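Local coordinates for protein putative aldehyde dehydrogenase (Burkholderia cenocepacia, PDB 4YWE) that probably oxidises aldehydes with NAD or NADP as acceptor, as members of the aldehyde dehydrogenase family do, and binds calcium and magnesium ions in the crystal, at residues Ser382-Leu385 with Ala386-Val390; Arg399-Asp402 with Glu403-Val407; Lys13-Ala17 with Gly18-Leu22; Val179-Pro182 with Ala183-Ala186. One frame throughout, in Å; residues are numbered along the deposited sequence.

Contact 1 of 4, residues Ser382-Leu385 with Ala386-Val390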
ATOM      1  N   SER A 382      22.016   8.833  35.164  1.00 19.00           N
ATOM      2  CA  SER A 382      22.478  10.136  34.706  1.00 19.89           C
ATOM      3  C   SER A 382      23.980  10.160  34.452  1.00 23.57           C
ATOM      4  O   SER A 382      24.516  11.152  33.962  1.00 27.88           O
ATOM      5  CB  SER A 382      22.108  11.216  35.725  1.00 18.16           C
ATOM      6  OG  SER A 382      22.715  10.955  36.977  1.00 19.34           O
ATOM      7  N   HIS A 383      24.661   9.068  34.788  1.00 24.04           N
ATOM      8  CA  HIS A 383      26.103   8.992  34.589  1.00 23.00           C
ATOM      9  C   HIS A 383      26.430   8.893  33.099  1.00 21.27           C
ATOM     10  O   HIS A 383      25.646   8.349  32.319  1.00 16.34           O
ATOM     11  CB  HIS A 383      26.696   7.802  35.348  1.00 22.94           C
ATOM     12  CG  HIS A 383      28.191   7.821  35.426  1.00 22.44           C
ATOM     13  ND1 HIS A 383      28.994   7.254  34.460  1.00 17.95           N
ATOM     14  CD2 HIS A 383      29.029   8.343  36.352  1.00 22.01           C
ATOM     15  CE1 HIS A 383      30.262   7.424  34.788  1.00 20.88           C
ATOM     16  NE2 HIS A 383      30.311   8.081  35.932  1.00 24.03           N
ATOM     17  N   ARG A 384      27.588   9.425  32.718  1.00 20.31           N
ATOM     18  CA  ARG A 384      28.024   9.447  31.322  1.00 20.83           C
ATOM     19  C   ARG A 384      28.085   8.044  30.714  1.00 21.42           C
ATOM     20  O   ARG A 384      27.852   7.866  29.517  1.00 21.79           O
ATOM     21  CB  ARG A 384      29.391  10.133  31.213  1.00 23.44           C
ATOM     22  CG  ARG A 384      30.018  10.092  29.828  1.00 23.58           C
ATOM     23  CD  ARG A 384      31.233  11.002  29.742  1.00 26.85           C
ATOM     24  NE  ARG A 384      31.798  11.035  28.395  1.00 32.68           N
ATOM     25  CZ  ARG A 384      32.804  10.270  27.985  1.00 39.70           C
ATOM     26  NH1 ARG A 384      33.367   9.405  28.819  1.00 40.80           N
ATOM     27  NH2 ARG A 384      33.248  10.368  26.740  1.00 42.27           N
ATOM     28  N   LEU A 385      28.386   7.051  31.544  1.00 19.96           N
ATOM     29  CA  LEU A 385      28.457   5.666  31.091  1.00 21.07           C
ATOM     30  C   LEU A 385      27.106   5.175  30.575  1.00 20.04           C
ATOM     31  O   LEU A 385      27.044   4.346  29.669  1.00 20.27           O
ATOM     32  CB  LEU A 385      28.948   4.759  32.223  1.00 21.76           C
ATOM     33  CG  LEU A 385      29.186   3.289  31.867  1.00 21.95           C
ATOM     34  CD1 LEU A 385      30.298   3.160  30.837  1.00 22.21           C
ATOM     35  CD2 LEU A 385      29.503   2.471  33.108  1.00 17.33           C
ATOM     36  N   ALA A 386      26.027   5.698  31.151  1.00 20.49           N
ATOM     37  CA  ALA A 386      24.681   5.260  30.793  1.00 20.91           C
ATOM     38  C   ALA A 386      23.979   6.252  29.869  1.00 20.51           C
ATOM     39  O   ALA A 386      22.827   6.043  29.487  1.00 19.51           O
ATOM     40  CB  ALA A 386      23.851   5.036  32.049  1.00 21.48           C
ATOM     41  N   GLN A 387      24.674   7.326  29.509  1.00 22.12           N
ATOM     42  CA  GLN A 387      24.083   8.377  28.687  1.00 22.48           C
ATOM     43  C   GLN A 387      24.755   8.501  27.321  1.00 23.98           C
ATOM     44  O   GLN A 387      24.091   8.768  26.319  1.00 24.04           O
ATOM     45  CB  GLN A 387      24.147   9.720  29.421  1.00 23.27           C
ATOM     46  CG  GLN A 387      23.144   9.857  30.556  1.00 22.61           C
ATOM     47  CD  GLN A 387      21.727  10.073  30.057  1.00 19.69           C
ATOM     48  OE1 GLN A 387      21.517  10.626  28.977  1.00 17.59           O
ATOM     49  NE2 GLN A 387      20.748   9.634  30.839  1.00 15.33           N
ATOM     50  N   GLU A 388      26.070   8.307  27.283  1.00 25.54           N
ATOM     51  CA  GLU A 388      26.828   8.485  26.047  1.00 22.50           C
ATOM     52  C   GLU A 388      27.269   7.154  25.446  1.00 20.69           C
ATOM     53  O   GLU A 388      27.498   6.179  26.164  1.00 20.98           O
ATOM     54  CB  GLU A 388      28.046   9.377  26.293  1.00 24.41           C
ATOM     55  CG  GLU A 388      27.694  10.772  26.792  1.00 33.68           C
ATOM     56  CD  GLU A 388      28.911  11.664  26.948  1.00 40.58           C
ATOM     57  OE1 GLU A 388      30.019  11.238  26.558  1.00 44.00           O
ATOM     58  OE2 GLU A 388      28.760  12.792  27.464  1.00 42.28           O
ATOM     59  N   GLU A 389      27.389   7.124  24.121  1.00 17.02           N
ATOM     60  CA  GLU A 389      27.793   5.916  23.412  1.00 17.26           C
ATOM     61  C   GLU A 389      29.279   5.639  23.606  1.00 18.43           C
ATOM     62  O   GLU A 389      30.119   6.508  23.376  1.00 21.79           O
ATOM     63  CB  GLU A 389      27.469   6.035  21.920  1.00 15.82           C
ATOM     64  CG  GLU A 389      27.744   4.766  21.127  1.00 16.91           C
ATOM     65  CD  GLU A 389      27.273   4.862  19.687  1.00 21.88           C
ATOM     66  OE1 GLU A 389      27.697   5.801  18.980  1.00 23.61           O
ATOM     67  OE2 GLU A 389      26.475   3.998  19.264  1.00 19.70           O
ATOM     68  N   VAL A 390      29.598   4.421  24.027  1.00 21.64           N
ATOM     69  CA  VAL A 390      30.979   4.030  24.277  1.00 20.73           C
ATOM     70  C   VAL A 390      31.624   3.497  23.001  1.00 22.22           C
ATOM     71  O   VAL A 390      32.798   3.756  22.733  1.00 21.29           O
ATOM     72  CB  VAL A 390      31.055   2.984  25.406  1.00 17.64           C
ATOM     73  CG1 VAL A 390      32.494   2.538  25.635  1.00 16.74           C
ATOM     74  CG2 VAL A 390      30.453   3.545  26.683  1.00 16.09           C
TER

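Contact 2 of 4, residues Arg399-Asp402 with Glu403-Val407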
ATOM      1  N   ARG A 399      18.913  -1.408  37.860  1.00 22.38           N
ATOM      2  CA  ARG A 399      17.600  -1.982  38.145  1.00 23.62           C
ATOM      3  C   ARG A 399      16.454  -0.990  37.935  1.00 21.58           C
ATOM      4  O   ARG A 399      16.672   0.220  37.860  1.00 18.38           O
ATOM      5  CB  ARG A 399      17.558  -2.517  39.579  1.00 27.29           C
ATOM      6  CG  ARG A 399      17.668  -1.441  40.647  1.00 30.93           C
ATOM      7  CD  ARG A 399      17.601  -2.038  42.045  1.00 38.16           C
ATOM      8  NE  ARG A 399      17.434  -1.012  43.071  1.00 42.84           N
ATOM      9  CZ  ARG A 399      17.195  -1.267  44.353  1.00 41.81           C
ATOM     10  NH1 ARG A 399      17.095  -2.519  44.777  1.00 41.54           N
ATOM     11  NH2 ARG A 399      17.055  -0.268  45.215  1.00 41.06           N
ATOM     12  N   PHE A 400      15.237  -1.518  37.829  1.00 19.27           N
ATOM     13  CA  PHE A 400      14.029  -0.696  37.810  1.00 18.74           C
ATOM     14  C   PHE A 400      12.923  -1.378  38.612  1.00 23.56           C
ATOM     15  O   PHE A 400      12.920  -2.600  38.760  1.00 22.55           O
ATOM     16  CB  PHE A 400      13.567  -0.414  36.372  1.00 25.00           C
ATOM     17  CG  PHE A 400      13.111  -1.636  35.613  1.00 22.17           C
ATOM     18  CD1 PHE A 400      11.809  -2.102  35.730  1.00 20.44           C
ATOM     19  CD2 PHE A 400      13.975  -2.299  34.757  1.00 19.66           C
ATOM     20  CE1 PHE A 400      11.387  -3.215  35.029  1.00 22.23           C
ATOM     21  CE2 PHE A 400      13.557  -3.413  34.050  1.00 17.17           C
ATOM     22  CZ  PHE A 400      12.261  -3.870  34.187  1.00 17.55           C
ATOM     23  N   VAL A 401      11.984  -0.587  39.121  1.00 19.89           N
ATOM     24  CA  VAL A 401      10.947  -1.118  39.999  1.00 25.72           C
ATOM     25  C   VAL A 401       9.709  -1.562  39.214  1.00 25.70           C
ATOM     26  O   VAL A 401       9.112  -2.592  39.527  1.00 29.70           O
ATOM     27  CB  VAL A 401      10.571  -0.088  41.095  1.00 27.05           C
ATOM     28  CG1 VAL A 401      10.131   1.235  40.482  1.00 27.86           C
ATOM     29  CG2 VAL A 401       9.494  -0.646  42.017  1.00 28.27           C
ATOM     30  N   ASP A 402       9.333  -0.801  38.191  1.00 24.58           N
ATOM     31  CA  ASP A 402       8.115  -1.094  37.440  1.00 25.14           C
ATOM     32  C   ASP A 402       8.239  -0.729  35.963  1.00 25.59           C
ATOM     33  O   ASP A 402       9.298  -0.299  35.508  1.00 27.56           O
ATOM     34  CB  ASP A 402       6.919  -0.363  38.062  1.00 27.82           C
ATOM     35  CG  ASP A 402       7.151   1.135  38.206  1.00 28.23           C
ATOM     36  OD1 ASP A 402       7.998   1.696  37.479  1.00 26.43           O
ATOM     37  OD2 ASP A 402       6.474   1.757  39.052  1.00 32.10           O
ATOM     38  N   GLU A 403       7.143  -0.894  35.225  1.00 25.63           N
ATOM     39  CA  GLU A 403       7.115  -0.582  33.799  1.00 24.10           C
ATOM     40  C   GLU A 403       7.395   0.895  33.542  1.00 22.71           C
ATOM     41  O   GLU A 403       8.110   1.244  32.604  1.00 21.84           O
ATOM     42  CB  GLU A 403       5.765  -0.966  33.185  1.00 25.71           C
ATOM     43  CG  GLU A 403       5.479  -2.459  33.173  1.00 28.34           C
ATOM     44  CD  GLU A 403       4.216  -2.801  32.403  1.00 31.98           C
ATOM     45  OE1 GLU A 403       3.747  -1.951  31.617  1.00 31.38           O
ATOM     46  OE2 GLU A 403       3.692  -3.921  32.585  1.00 35.07           O
ATOM     47  N   ASP A 404       6.826   1.756  34.381  1.00 18.57           N
ATOM     48  CA  ASP A 404       6.988   3.198  34.231  1.00 21.30           C
ATOM     49  C   ASP A 404       8.450   3.630  34.317  1.00 23.42           C
ATOM     50  O   ASP A 404       8.910   4.427  33.500  1.00 29.42           O
ATOM     51  CB  ASP A 404       6.162   3.943  35.283  1.00 22.49           C
ATOM     52  CG  ASP A 404       4.676   3.927  34.976  1.00 26.90           C
ATOM     53  OD1 ASP A 404       4.304   3.552  33.843  1.00 27.08           O
ATOM     54  OD2 ASP A 404       3.880   4.299  35.863  1.00 29.63           O
ATOM     55  N   GLU A 405       9.180   3.108  35.298  1.00 21.69           N
ATOM     56  CA  GLU A 405      10.587   3.470  35.441  1.00 23.51           C
ATOM     57  C   GLU A 405      11.417   2.873  34.309  1.00 19.74           C
ATOM     58  O   GLU A 405      12.377   3.488  33.847  1.00 16.77           O
ATOM     59  CB  GLU A 405      11.148   3.020  36.792  1.00 23.51           C
ATOM     60  CG  GLU A 405      12.549   3.569  37.052  1.00 23.28           C
ATOM     61  CD  GLU A 405      13.108   3.178  38.404  1.00 24.97           C
ATOM     62  OE1 GLU A 405      12.779   2.080  38.895  1.00 29.81           O
ATOM     63  OE2 GLU A 405      13.884   3.972  38.975  1.00 26.55           O
ATOM     64  N   ALA A 406      11.045   1.677  33.866  1.00 21.27           N
ATOM     65  CA  ALA A 406      11.724   1.036  32.745  1.00 17.36           C
ATOM     66  C   ALA A 406      11.641   1.919  31.507  1.00 19.01           C
ATOM     67  O   ALA A 406      12.634   2.114  30.807  1.00 24.62           O
ATOM     68  CB  ALA A 406      11.125  -0.333  32.468  1.00 18.24           C
ATOM     69  N   VAL A 407      10.455   2.462  31.250  1.00 15.93           N
ATOM     70  CA  VAL A 407      10.247   3.362  30.123  1.00 17.45           C
ATOM     71  C   VAL A 407      11.032   4.656  30.322  1.00 20.14           C
ATOM     72  O   VAL A 407      11.680   5.147  29.397  1.00 19.62           O
ATOM     73  CB  VAL A 407       8.753   3.660  29.915  1.00 19.86           C
ATOM     74  CG1 VAL A 407       8.565   4.745  28.861  1.00 15.39           C
ATOM     75  CG2 VAL A 407       8.008   2.392  29.525  1.00 19.93           C
TER

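Contact 3 of 4, residues Lys13-Ala17 with Gly18-Leu22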
ATOM      1  N   LYS A  13      43.869   2.730  -5.428  1.00 39.87           N
ATOM      2  CA  LYS A  13      43.220   3.566  -6.432  1.00 34.84           C
ATOM      3  C   LYS A  13      41.727   3.710  -6.154  1.00 31.03           C
ATOM      4  O   LYS A  13      41.140   2.907  -5.428  1.00 26.88           O
ATOM      5  CB  LYS A  13      43.431   2.988  -7.833  1.00 32.75           C
ATOM      6  CG  LYS A  13      44.886   2.802  -8.230  1.00 33.07           C
ATOM      7  CD  LYS A  13      45.006   2.153  -9.599  1.00 33.59           C
ATOM      8  CE  LYS A  13      46.451   1.795  -9.918  1.00 37.26           C
ATOM      9  NZ  LYS A  13      46.588   1.172 -11.264  1.00 41.24           N
ATOM     10  N   HIS A  14      41.122   4.742  -6.734  1.00 30.74           N
ATOM     11  CA  HIS A  14      39.677   4.916  -6.675  1.00 27.65           C
ATOM     12  C   HIS A  14      39.018   4.050  -7.738  1.00 29.89           C
ATOM     13  O   HIS A  14      39.689   3.534  -8.628  1.00 32.45           O
ATOM     14  CB  HIS A  14      39.287   6.382  -6.883  1.00 24.83           C
ATOM     15  CG  HIS A  14      39.878   7.315  -5.872  1.00 23.34           C
ATOM     16  ND1 HIS A  14      39.669   7.174  -4.519  1.00 23.00           N
ATOM     17  CD2 HIS A  14      40.658   8.411  -6.023  1.00 23.35           C
ATOM     18  CE1 HIS A  14      40.305   8.139  -3.875  1.00 22.09           C
ATOM     19  NE2 HIS A  14      40.910   8.903  -4.765  1.00 22.52           N
ATOM     20  N   PHE A  15      37.702   3.891  -7.646  1.00 27.84           N
ATOM     21  CA  PHE A  15      36.955   3.188  -8.679  1.00 29.07           C
ATOM     22  C   PHE A  15      35.959   4.142  -9.325  1.00 27.98           C
ATOM     23  O   PHE A  15      34.827   4.281  -8.865  1.00 28.76           O
ATOM     24  CB  PHE A  15      36.238   1.966  -8.103  1.00 26.90           C
ATOM     25  CG  PHE A  15      35.616   1.083  -9.147  1.00 26.91           C
ATOM     26  CD1 PHE A  15      36.404   0.263  -9.937  1.00 20.05           C
ATOM     27  CD2 PHE A  15      34.244   1.070  -9.335  1.00 22.81           C
ATOM     28  CE1 PHE A  15      35.837  -0.551 -10.899  1.00 22.63           C
ATOM     29  CE2 PHE A  15      33.670   0.257 -10.295  1.00 23.78           C
ATOM     30  CZ  PHE A  15      34.469  -0.556 -11.078  1.00 20.77           C
ATOM     31  N   ILE A  16      36.395   4.804 -10.391  1.00 30.56           N
ATOM     32  CA  ILE A  16      35.586   5.818 -11.053  1.00 30.75           C
ATOM     33  C   ILE A  16      35.316   5.421 -12.501  1.00 31.10           C
ATOM     34  O   ILE A  16      36.234   5.032 -13.225  1.00 32.33           O
ATOM     35  CB  ILE A  16      36.268   7.197 -10.982  1.00 32.29           C
ATOM     36  CG1 ILE A  16      36.635   7.540  -9.536  1.00 31.59           C
ATOM     37  CG2 ILE A  16      35.373   8.270 -11.587  1.00 34.83           C
ATOM     38  CD1 ILE A  16      37.394   8.842  -9.386  1.00 30.76           C
ATOM     39  N   ALA A  17      34.052   5.518 -12.907  1.00 24.43           N
ATOM     40  CA  ALA A  17      33.628   5.218 -14.275  1.00 25.30           C
ATOM     41  C   ALA A  17      34.019   3.805 -14.710  1.00 27.81           C
ATOM     42  O   ALA A  17      34.399   3.584 -15.859  1.00 28.74           O
ATOM     43  CB  ALA A  17      34.202   6.247 -15.246  1.00 25.44           C
ATOM     44  N   GLY A  18      33.927   2.857 -13.784  1.00 26.48           N
ATOM     45  CA  GLY A  18      34.185   1.461 -14.086  1.00 27.97           C
ATOM     46  C   GLY A  18      35.650   1.093 -14.227  1.00 29.20           C
ATOM     47  O   GLY A  18      35.980  -0.002 -14.679  1.00 29.45           O
ATOM     48  N   GLU A  19      36.532   2.009 -13.840  1.00 34.51           N
ATOM     49  CA  GLU A  19      37.967   1.763 -13.930  1.00 37.46           C
ATOM     50  C   GLU A  19      38.684   2.194 -12.657  1.00 33.32           C
ATOM     51  O   GLU A  19      38.219   3.079 -11.940  1.00 29.53           O
ATOM     52  CB  GLU A  19      38.560   2.490 -15.140  1.00 47.53           C
ATOM     53  CG  GLU A  19      38.159   1.892 -16.479  1.00 56.48           C
ATOM     54  CD  GLU A  19      38.737   2.653 -17.655  1.00 63.33           C
ATOM     55  OE1 GLU A  19      39.193   3.799 -17.458  1.00 65.01           O
ATOM     56  OE2 GLU A  19      38.735   2.105 -18.777  1.00 67.01           O
ATOM     57  N   TRP A  20      39.818   1.559 -12.378  1.00 30.00           N
ATOM     58  CA  TRP A  20      40.620   1.918 -11.216  1.00 28.46           C
ATOM     59  C   TRP A  20      41.495   3.122 -11.538  1.00 29.49           C
ATOM     60  O   TRP A  20      42.339   3.071 -12.431  1.00 30.67           O
ATOM     61  CB  TRP A  20      41.468   0.731 -10.759  1.00 28.36           C
ATOM     62  CG  TRP A  20      40.637  -0.409 -10.261  1.00 26.51           C
ATOM     63  CD1 TRP A  20      40.405  -1.594 -10.895  1.00 26.61           C
ATOM     64  CD2 TRP A  20      39.905  -0.462  -9.030  1.00 26.17           C
ATOM     65  NE1 TRP A  20      39.583  -2.387 -10.130  1.00 30.38           N
ATOM     66  CE2 TRP A  20      39.262  -1.715  -8.980  1.00 30.00           C
ATOM     67  CE3 TRP A  20      39.737   0.425  -7.963  1.00 26.50           C
ATOM     68  CZ2 TRP A  20      38.463  -2.100  -7.906  1.00 29.32           C
ATOM     69  CZ3 TRP A  20      38.945   0.038  -6.896  1.00 26.84           C
ATOM     70  CH2 TRP A  20      38.317  -1.212  -6.877  1.00 28.18           C
ATOM     71  N   THR A  21      41.279   4.209 -10.803  1.00 31.52           N
ATOM     72  CA  THR A  21      41.912   5.484 -11.111  1.00 33.39           C
ATOM     73  C   THR A  21      42.786   5.980  -9.964  1.00 33.14           C
ATOM     74  O   THR A  21      42.378   5.960  -8.803  1.00 32.70           O
ATOM     75  CB  THR A  21      40.854   6.562 -11.433  1.00 36.98           C
ATOM     76  OG1 THR A  21      39.974   6.082 -12.458  1.00 39.00           O
ATOM     77  CG2 THR A  21      41.518   7.849 -11.902  1.00 40.66           C
ATOM     78  N   LEU A  22      43.994   6.423 -10.302  1.00 31.41           N
ATOM     79  CA  LEU A  22      44.886   7.042  -9.330  1.00 32.40           C
ATOM     80  C   LEU A  22      44.268   8.325  -8.786  1.00 33.06           C
ATOM     81  O   LEU A  22      43.551   9.023  -9.506  1.00 33.58           O
ATOM     82  CB  LEU A  22      46.247   7.348  -9.963  1.00 31.58           C
ATOM     83  CG  LEU A  22      47.103   6.164 -10.409  1.00 33.28           C
ATOM     84  CD1 LEU A  22      48.374   6.656 -11.083  1.00 29.41           C
ATOM     85  CD2 LEU A  22      47.434   5.275  -9.224  1.00 35.93           C
TER
HETATM   86  O   HOH W   1      33.225   3.440 -11.252  1.00 39.22           O
HETATM   87  O   HOH W   2      38.100   7.089 -14.234  1.00 36.84           O

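Contact 4 of 4, residues Val179-Pro182 with Ala183-Ala186. With CA (calcium ion), chain K.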
ATOM      1  N   VAL A 179      27.736   7.337  -5.543  1.00 15.93           N
ATOM      2  CA  VAL A 179      29.082   7.797  -5.226  1.00 15.88           C
ATOM      3  C   VAL A 179      29.353   7.461  -3.767  1.00 14.86           C
ATOM      4  O   VAL A 179      28.642   7.928  -2.876  1.00 13.49           O
ATOM      5  CB  VAL A 179      29.250   9.300  -5.490  1.00 14.19           C
ATOM      6  CG1 VAL A 179      30.658   9.747  -5.116  1.00 16.43           C
ATOM      7  CG2 VAL A 179      28.952   9.619  -6.945  1.00 16.85           C
ATOM      8  N   VAL A 180      30.376   6.649  -3.524  1.00 13.75           N
ATOM      9  CA  VAL A 180      30.622   6.120  -2.187  1.00 13.47           C
ATOM     10  C   VAL A 180      31.944   6.605  -1.602  1.00 18.93           C
ATOM     11  O   VAL A 180      32.997   6.493  -2.231  1.00 14.52           O
ATOM     12  CB  VAL A 180      30.585   4.581  -2.199  1.00 15.01           C
ATOM     13  CG1 VAL A 180      30.796   4.030  -0.796  1.00 16.61           C
ATOM     14  CG2 VAL A 180      29.273   4.084  -2.786  1.00 13.17           C
ATOM     15  N   LYS A 181      31.878   7.140  -0.386  1.00 20.60           N
ATOM     16  CA  LYS A 181      33.069   7.504   0.368  1.00 21.84           C
ATOM     17  C   LYS A 181      33.154   6.629   1.614  1.00 24.26           C
ATOM     18  O   LYS A 181      32.649   7.002   2.673  1.00 27.52           O
ATOM     19  CB  LYS A 181      33.043   8.986   0.752  1.00 23.90           C
ATOM     20  CG  LYS A 181      34.404   9.678   0.723  1.00 25.67           C
ATOM     21  CD  LYS A 181      35.395   9.059   1.702  1.00 24.78           C
ATOM     22  CE  LYS A 181      34.950   9.242   3.144  1.00 24.35           C
ATOM     23  NZ  LYS A 181      35.945   8.679   4.103  1.00 25.60           N
ATOM     24  N   PRO A 182      33.790   5.455   1.491  1.00 20.40           N
ATOM     25  CA  PRO A 182      33.907   4.528   2.620  1.00 20.09           C
ATOM     26  C   PRO A 182      34.929   5.002   3.653  1.00 14.49           C
ATOM     27  O   PRO A 182      35.668   5.953   3.396  1.00 14.89           O
ATOM     28  CB  PRO A 182      34.351   3.228   1.952  1.00 21.33           C
ATOM     29  CG  PRO A 182      35.118   3.677   0.755  1.00 15.09           C
ATOM     30  CD  PRO A 182      34.438   4.931   0.274  1.00 14.76           C
ATOM     31  N   ALA A 183      34.963   4.340   4.806  1.00 16.01           N
ATOM     32  CA  ALA A 183      35.788   4.779   5.928  1.00 18.46           C
ATOM     33  C   ALA A 183      37.270   4.495   5.714  1.00 18.31           C
ATOM     34  O   ALA A 183      37.642   3.446   5.193  1.00 16.82           O
ATOM     35  CB  ALA A 183      35.315   4.120   7.212  1.00 17.95           C
ATOM     36  N   GLU A 184      38.110   5.433   6.139  1.00 19.16           N
ATOM     37  CA  GLU A 184      39.554   5.310   5.975  1.00 20.36           C
ATOM     38  C   GLU A 184      40.145   4.231   6.878  1.00 21.37           C
ATOM     39  O   GLU A 184      41.243   3.733   6.626  1.00 22.19           O
ATOM     40  CB  GLU A 184      40.240   6.652   6.253  1.00 21.74           C
ATOM     41  CG  GLU A 184      39.909   7.269   7.607  1.00 25.03           C
ATOM     42  CD  GLU A 184      38.679   8.163   7.567  1.00 30.54           C
ATOM     43  OE1 GLU A 184      37.671   7.771   6.941  1.00 35.39           O
ATOM     44  OE2 GLU A 184      38.723   9.262   8.158  1.00 30.79           O
ATOM     45  N   ASP A 185      39.415   3.868   7.927  1.00 19.82           N
ATOM     46  CA  ASP A 185      39.898   2.870   8.875  1.00 22.04           C
ATOM     47  C   ASP A 185      39.599   1.447   8.408  1.00 21.39           C
ATOM     48  O   ASP A 185      40.244   0.500   8.853  1.00 19.93           O
ATOM     49  CB  ASP A 185      39.292   3.118  10.258  1.00 26.17           C
ATOM     50  CG  ASP A 185      39.935   4.294  10.970  1.00 26.08           C
ATOM     51  OD1 ASP A 185      41.173   4.282  11.135  1.00 22.69           O
ATOM     52  OD2 ASP A 185      39.206   5.233  11.353  1.00 28.68           O
ATOM     53  N   ALA A 186      38.625   1.306   7.512  1.00 16.46           N
ATOM     54  CA  ALA A 186      38.287   0.007   6.929  1.00 17.18           C
ATOM     55  C   ALA A 186      37.389   0.170   5.705  1.00 19.55           C
ATOM     56  O   ALA A 186      36.243   0.606   5.824  1.00 20.27           O
ATOM     57  CB  ALA A 186      37.611  -0.888   7.963  1.00 16.16           C
TER
HETATM   58 CA    CA K 503      42.029  -1.346   9.042  1.00 57.24          CA
HETATM   59  O   HOH W   3      34.762   9.227   6.563  1.00 23.03           O
HETATM   60  O   HOH W   4      42.042  -0.721  11.389  1.00 18.13           O
HETATM   61  O   HOH W   5      43.134   0.891   8.540  1.00 25.34           O

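Contact 1 of 4, residues Ser382-Leu385 with Ala386-Val390
A386 N donates to H383 O and E388 N to R384 O, the latter at 2.9 Å, which rolls the backbone into the short, weakly bonded helical turn 384-387. This turn is the helix of a beta-alpha-beta unit, between strands 374-376 and 394-400 of the sheet. H383 stands at its N-cap. The imidazole ND1 accepts the backbone N of L385 at 3.0 Å, the donor lying 25° out of the ring plane, while the second nitrogen, NE2, is bonded to OD2 of D350, a calcium ligand seen for this protein, though that ion is not bound to this chain. The imidazole is thus held by both nitrogens. The extended R384 chain passes aslant across E388, its CG 3.5 Å from E388 CD. The guanidinium also makes a cation-pi contact with F343 and a long, weak ion pair with D346. On the buried side, L385 and V390 turn methyl groups to each other, CD1 to CG2 at 4.2 Å, and both also touch helix 334-349. The salt bridge runs from R384 NE to E388 OE1 at 2.6 Å; as a hydrogen bond it is weak, with an N-H...O angle of 124°, and the guanidinium and carboxylate planes stand 84° apart.

Contact 2 of 4, residues Arg399-Asp402 with Glu403-Val407
R399 and F400, meeting E405 and A406 of the following helix, end strand 394-400; a tight strand-turn-helix connection leads from there through V401 and D402 into helix 403-410. R399 comes near E405 only through its backbone, and its CB points away from the helix. At F400 the side chain faces the helix. With CG between the backbone N and the carbonyl carbon (chi1 66°), the ring lies beneath A406, whose CB sits over the centre of one face in a CH-pi contact, 3.8 Å from the centroid and 10° off the ring normal. The same phenylalanine meets F266 edge-to-face and touches I264 of strand 261-265; A406 touches I264 too, which packs the first helical turn on the sheet. V401 follows, and E405 reaches back to it from the helix, with CG anti to its own N (chi1 -171°) and the rest extended. V401 CG1 lies 3.2 Å from E405 OE1. D402 is the N-cap: its OD1 accepts E405 N at 2.9 Å, and its main-chain O accepts A406 N at 3.1 Å. Two residues of the first helical turn therefore have their N-H groups answered by one aspartate. The carboxylates of E403 and D404 turn elsewhere, to R431 and R428 and to R435 respectively, tying the helix to helix 426-435. E405 OE1 receives V401 N at 2.8 Å, nearly along its C-O axis.

Contact 3 of 4, residues Lys13-Ala17 with Gly18-Leu22
H14 and T21 face each other as an antiparallel hydrogen-bonded pair, each using both of its backbone polar atoms: H14 N gives to T21 O at 2.7 Å, and T21 N returns to H14 O at 2.8 Å. The next such pair, I16 with E19, closes the turn. I16 N meets E19 O nearly in line with the carbonyl, whereas E19 N approaches I16 O from above the carbonyl plane, 58° out of it, and the bond measures 3.1 Å. I16 O has a second partner in a water that also bonds T21 OG1 at 2.8 Å, so this water spans the two strands on the face carrying H14, I16 and T21. Another water accepts from G18 N at 2.7 Å and can donate to F15 O, though it has more acceptors nearby than protons, while A17 N is bonded to N208. The imidazole nitrogens of H14 have weak bonds to D50 and T211, and the indole NE1 of W20 a weak one to E195. On the other face F15 and W20 form a non-hydrogen-bonded pair. F15 turns a ring edge to the W20 face, CD1 lying 3.5 Å above the indole plane over its centre, with planes at 58°. F15 CZ reaches G18 CA at 3.6 Å. Both rings pack on helix 188-200, and I16 on helix 48-63. The whole is a beta hairpin with a two-residue loop, A17-G18, forming a type I' turn, its positive phi angles giving the tight reversal typical of such hairpins.

Contact 4 of 4, residues Val179-Pro182 with Ala183-Ala186
K181 and E184 pair where strand 177-182 gives way to the loop before helix 188-200, in a beta-alpha unit of the Rossmann-like domain. The ionic part is a salt bridge, K181 NZ to E184 OE1, fairly long at 3.4 Å. It forms because both chains bend: the lysine folds at chi2 and chi3 to bring its ammonium over P182 O, and the glutamate turns back with chi2 at -89°. Hydrogen bonds hold the ammonium more closely. NZ donates to P182 O at 2.8 Å, coming 39° out of the carbonyl plane, and also to a water at 2.8 Å that donates in turn to E184 OE1, so the ion pair is bridged a second time. G212 O is a further acceptor for NZ, and G214 N gives a weak bond to E184 OE2; both belong to a glycine-rich sequence resembling a Rossmann GxGxxA motif. Apolar contacts lie nearby: A183 and A186 on W157, P182 on I209. Metal coordination is left to the next residue: D185 binds the calcium ion, whose ligands also include V32 O, D99 OD1 and two waters, using its backbone O at 2.6 Å, not its carboxylate.

Contact 3 comes first along the chain, then contact 4, contact 1 and contact 2. The first two have centres 14 Å apart: helix 188-200, which packs against the hairpin of contact 3, follows directly on the loop of contact 4. Contact 4 lies on one mixed sheet, with the hairpin beside its strand 207-209, whereas strand 394-400 belongs to the other. That strand follows helix 384-387 after a loop and leads to the turn at contact 2, linking contacts 1 and 2, 18 Å apart between centres. Contacts 2 and 3 are farthest apart, 54 Å between centres on opposite sides of the chain's centre. This separation fits the family's division into a cofactor-binding and a catalytic domain.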